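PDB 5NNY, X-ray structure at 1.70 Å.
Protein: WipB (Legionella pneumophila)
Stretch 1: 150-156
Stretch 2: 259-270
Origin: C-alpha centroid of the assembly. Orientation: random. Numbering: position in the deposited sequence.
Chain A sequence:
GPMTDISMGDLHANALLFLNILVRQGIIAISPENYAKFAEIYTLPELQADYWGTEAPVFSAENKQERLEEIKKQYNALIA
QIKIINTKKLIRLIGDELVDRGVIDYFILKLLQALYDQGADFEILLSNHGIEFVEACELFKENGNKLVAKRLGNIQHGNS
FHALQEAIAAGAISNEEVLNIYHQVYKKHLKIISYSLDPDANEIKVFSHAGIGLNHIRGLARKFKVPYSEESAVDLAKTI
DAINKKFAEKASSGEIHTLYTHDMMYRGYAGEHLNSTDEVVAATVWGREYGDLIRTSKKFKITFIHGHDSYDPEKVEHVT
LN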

# COMPACT_ATOMS: atom_id res chain seq x y z
N LYS A 150 -13.40 5.23 -10.55
CA LYS A 150 -13.28 6.27 -11.57
C LYS A 150 -12.88 7.61 -10.97
O LYS A 150 -12.01 8.30 -11.52
N ARG A 151 -13.48 8.00 -9.84
CA ARG A 151 -13.21 9.32 -9.27
C ARG A 151 -11.80 9.38 -8.68
O ARG A 151 -11.07 10.35 -8.89
N LEU A 152 -11.39 8.34 -7.95
CA LEU A 152 -10.02 8.30 -7.45
C LEU A 152 -9.01 8.25 -8.59
O LEU A 152 -7.92 8.84 -8.49
N GLY A 153 -9.34 7.57 -9.69
CA GLY A 153 -8.44 7.53 -10.83
C GLY A 153 -8.24 8.87 -11.50
O GLY A 153 -7.28 9.03 -12.26
N ASN A 154 -9.14 9.82 -11.26
CA ASN A 154 -9.02 11.17 -11.80
C ASN A 154 -7.90 11.97 -11.15
O ASN A 154 -7.51 13.01 -11.69
N ILE A 155 -7.40 11.55 -9.99
CA ILE A 155 -6.45 12.39 -9.24
C ILE A 155 -5.08 11.78 -9.14
O ILE A 155 -4.22 12.33 -8.44
N GLN A 156 -4.85 10.63 -9.77
CA GLN A 156 -3.54 10.02 -9.71
C GLN A 156 -3.42 9.07 -10.89
O GLN A 156 -4.42 8.57 -11.41
N LEU A 259 -14.50 6.14 5.17
CA LEU A 259 -13.72 7.04 6.01
C LEU A 259 -13.38 8.37 5.34
O LEU A 259 -12.66 9.17 5.96
N TYR A 260 -13.89 8.62 4.13
CA TYR A 260 -13.58 9.81 3.35
C TYR A 260 -14.70 9.97 2.32
O TYR A 260 -15.42 9.01 2.00
N THR A 261 -14.80 11.16 1.75
CA THR A 261 -15.63 11.35 0.56
C THR A 261 -14.73 11.80 -0.58
O THR A 261 -13.60 12.25 -0.36
N HIS A 262 -15.21 11.66 -1.81
CA HIS A 262 -14.33 11.93 -2.94
C HIS A 262 -13.98 13.41 -3.06
O HIS A 262 -12.91 13.75 -3.57
N ASP A 263 -14.84 14.30 -2.58
CA ASP A 263 -14.48 15.72 -2.60
C ASP A 263 -13.25 15.98 -1.73
O ASP A 263 -12.42 16.86 -2.04
N MET A 264 -13.12 15.24 -0.63
CA MET A 264 -11.93 15.37 0.21
C MET A 264 -10.68 14.98 -0.56
O MET A 264 -9.61 15.56 -0.36
N MET A 265 -10.79 13.99 -1.44
CA MET A 265 -9.61 13.51 -2.15
C MET A 265 -9.23 14.45 -3.29
O MET A 265 -8.04 14.63 -3.59
N TYR A 266 -10.21 15.06 -3.95
CA TYR A 266 -9.87 16.07 -4.95
C TYR A 266 -9.16 17.25 -4.29
O TYR A 266 -8.14 17.74 -4.79
N ARG A 267 -9.69 17.73 -3.18
CA ARG A 267 -9.05 18.86 -2.50
C ARG A 267 -7.72 18.43 -1.90
O ARG A 267 -6.78 19.22 -1.84
N GLY A 268 -7.64 17.17 -1.45
CA GLY A 268 -6.36 16.65 -1.01
C GLY A 268 -5.34 16.67 -2.12
O GLY A 268 -4.22 17.17 -1.95
N TYR A 269 -5.70 16.14 -3.28
CA TYR A 269 -4.78 16.17 -4.40
C TYR A 269 -4.38 17.61 -4.73
O TYR A 269 -3.20 17.89 -5.00
N ALA A 270 -5.35 18.53 -4.70
CA ALA A 270 -5.09 19.91 -5.11
C ALA A 270 -4.15 20.62 -4.15
O ALA A 270 -3.66 21.70 -4.48

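Packing of the 150-156 stretch of WipB against the 259-270 stretch, whose helix begins at His262 and takes up most of the stretch; together the two bury 532 Å². The stretches lie nearest at Arg151 beside His262 (CA to CA 6.9 Å) and at Ile155 beside Tyr269 (CA to CA 6.4 Å). Ile155 gives the largest share, 109 Å². Its CA-to-CB bond points sideways, and chi1 p with chi2 t spreads the branched side chain over three helix residues. CD1 of Ile155 lies 3.7 Å from CB of Met265 and 3.6 Å from the Met265 carbonyl O; CG2 of Ile155 comes within 3.4 Å of Tyr266 CD1, obliquely to the ring; and CB of Ile155 sits 3.9 Å from CB of Tyr269. Tyr269, pointing toward the first stretch with chi1 t, also brings CD1 to 3.4 Å from the backbone O of Ile155. The spacing of Met265, Tyr266 and Tyr269 along one helical turn lets a single side chain meet all three.

Tyr266 covers the next largest area, 82 Å². Its CA-to-CB bond is sideways, but chi1 m carries the phenol to the first stretch, where Asn154 (chi1 m, pointing toward the helix) donates from ND2 to Tyr266 OH at 3.0 Å with a nearly straight N-H...O angle of 166°. This is the sole hydrogen bond across the contact. The same OH lies 3.7 Å from CB of Arg151, so the tip of the ring meets both residues.

His262, with 79 Å², points toward the first stretch with chi1 m. Arg151 CB sits over one ring face, 4.1 Å from the centroid and 15° off the normal, a CH-pi contact, while CD2 of Leu152 approaches the ring edge 3.8 Å from His262 CD2. Arg151, chi1 m with chi2 between wells at -130°, bends its guanidinium back so that NH1 comes to 2.8 Å from His262 ND1. Despite that closeness the angle is poor and no hydrogen bond forms: ND1 lies over a face of the guanidinium, whereas its N-H bonds lie in the plane. His262 NE2 is hydrogen-bonded elsewhere in the structure.

Leu152 (chi1 m, chi2 t) starts sideways, but its end comes nearer the second stretch: CD2 of Leu152 packs 3.9 Å from CG of Met265 on the helix, and CD1 of Leu152 lies 3.9 Å from OH of Tyr260 in the loop before it. Met265, m at all three chi angles, thus touches both Leu152 and Ile155, linking the two apolar residues of the first stretch.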

# COMPACT_ATOMS: atom_id res chain seq x y z
CB LYS A 150 -14.59 6.38 -12.35
CG LYS A 150 -14.46 7.22 -13.60
CD LYS A 150 -15.73 7.14 -14.44
CE LYS A 150 -16.96 7.57 -13.65
NZ LYS A 150 -16.77 8.92 -13.02
CB ARG A 151 -14.26 9.69 -8.22
CG ARG A 151 -15.73 9.53 -8.64
CD ARG A 151 -16.61 10.77 -8.38
NE ARG A 151 -16.90 11.05 -6.97
CZ ARG A 151 -17.99 10.65 -6.31
NH1 ARG A 151 -18.16 10.99 -5.03
NH2 ARG A 151 -18.91 9.91 -6.92
CB LEU A 152 -9.83 7.11 -6.52
CG LEU A 152 -10.63 7.24 -5.23
CD1 LEU A 152 -10.40 6.01 -4.37
CD2 LEU A 152 -10.21 8.54 -4.49
CB ASN A 154 -10.32 11.96 -11.62
CG ASN A 154 -11.42 11.52 -12.55
OD1 ASN A 154 -11.17 10.88 -13.58
ND2 ASN A 154 -12.65 11.88 -12.20
CB ILE A 155 -6.98 12.73 -7.84
CG1 ILE A 155 -7.14 11.47 -6.99
CG2 ILE A 155 -8.28 13.50 -7.96
CD1 ILE A 155 -7.73 11.71 -5.62
CB GLN A 156 -3.31 9.30 -8.38
CG GLN A 156 -4.34 8.21 -8.12
CD GLN A 156 -4.41 7.79 -6.66
OE1 GLN A 156 -3.84 8.45 -5.78
NE2 GLN A 156 -5.12 6.71 -6.39
CB LEU A 259 -12.44 6.35 6.47
CG LEU A 259 -12.68 5.10 7.33
CD1 LEU A 259 -11.38 4.32 7.55
CD2 LEU A 259 -13.29 5.50 8.68
CB TYR A 260 -12.22 9.70 2.64
CG TYR A 260 -12.17 8.50 1.69
CD1 TYR A 260 -12.66 8.60 0.39
CD2 TYR A 260 -11.65 7.26 2.11
CE1 TYR A 260 -12.63 7.51 -0.49
CE2 TYR A 260 -11.61 6.17 1.23
CZ TYR A 260 -12.11 6.30 -0.06
OH TYR A 260 -12.09 5.23 -0.93
CB THR A 261 -16.76 12.34 0.82
OG1 THR A 261 -16.22 13.61 1.15
CG2 THR A 261 -17.63 11.87 1.97
CB HIS A 262 -14.95 11.39 -4.24
CG HIS A 262 -14.96 9.89 -4.31
ND1 HIS A 262 -16.12 9.15 -4.38
CD2 HIS A 262 -13.94 8.99 -4.29
CE1 HIS A 262 -15.82 7.86 -4.42
NE2 HIS A 262 -14.50 7.74 -4.36
CB ASP A 263 -15.67 16.58 -2.17
CG ASP A 263 -16.15 16.27 -0.76
OD1 ASP A 263 -16.88 15.27 -0.56
OD2 ASP A 263 -15.79 17.03 0.18
CB MET A 264 -12.05 14.49 1.45
CG MET A 264 -13.18 14.83 2.39
SD MET A 264 -13.22 13.54 3.63
CE MET A 264 -14.80 13.77 4.41
CB MET A 265 -9.85 12.08 -2.65
CG MET A 265 -10.21 11.12 -1.52
SD MET A 265 -8.95 11.12 -0.22
CE MET A 265 -7.81 9.89 -0.86
CB TYR A 266 -11.12 16.58 -5.67
CG TYR A 266 -11.72 15.61 -6.67
CD1 TYR A 266 -11.09 15.39 -7.90
CD2 TYR A 266 -12.92 14.95 -6.42
CE1 TYR A 266 -11.63 14.53 -8.84
CE2 TYR A 266 -13.48 14.07 -7.37
CZ TYR A 266 -12.82 13.87 -8.57
OH TYR A 266 -13.33 13.01 -9.52
CB ARG A 267 -9.98 19.43 -1.43
CG ARG A 267 -11.15 20.23 -2.01
CD ARG A 267 -12.06 20.78 -0.93
NE ARG A 267 -12.91 19.75 -0.34
CZ ARG A 267 -12.84 19.33 0.92
NH1 ARG A 267 -13.68 18.40 1.34
NH2 ARG A 267 -11.94 19.83 1.75
CB TYR A 269 -5.41 15.51 -5.64
CG TYR A 269 -4.67 15.88 -6.89
CD1 TYR A 269 -3.40 15.39 -7.12
CD2 TYR A 269 -5.23 16.77 -7.83
CE1 TYR A 269 -2.70 15.75 -8.26
CE2 TYR A 269 -4.53 17.14 -8.95
CZ TYR A 269 -3.27 16.62 -9.17
OH TYR A 269 -2.55 16.97 -10.28
CB ALA A 270 -6.41 20.68 -5.22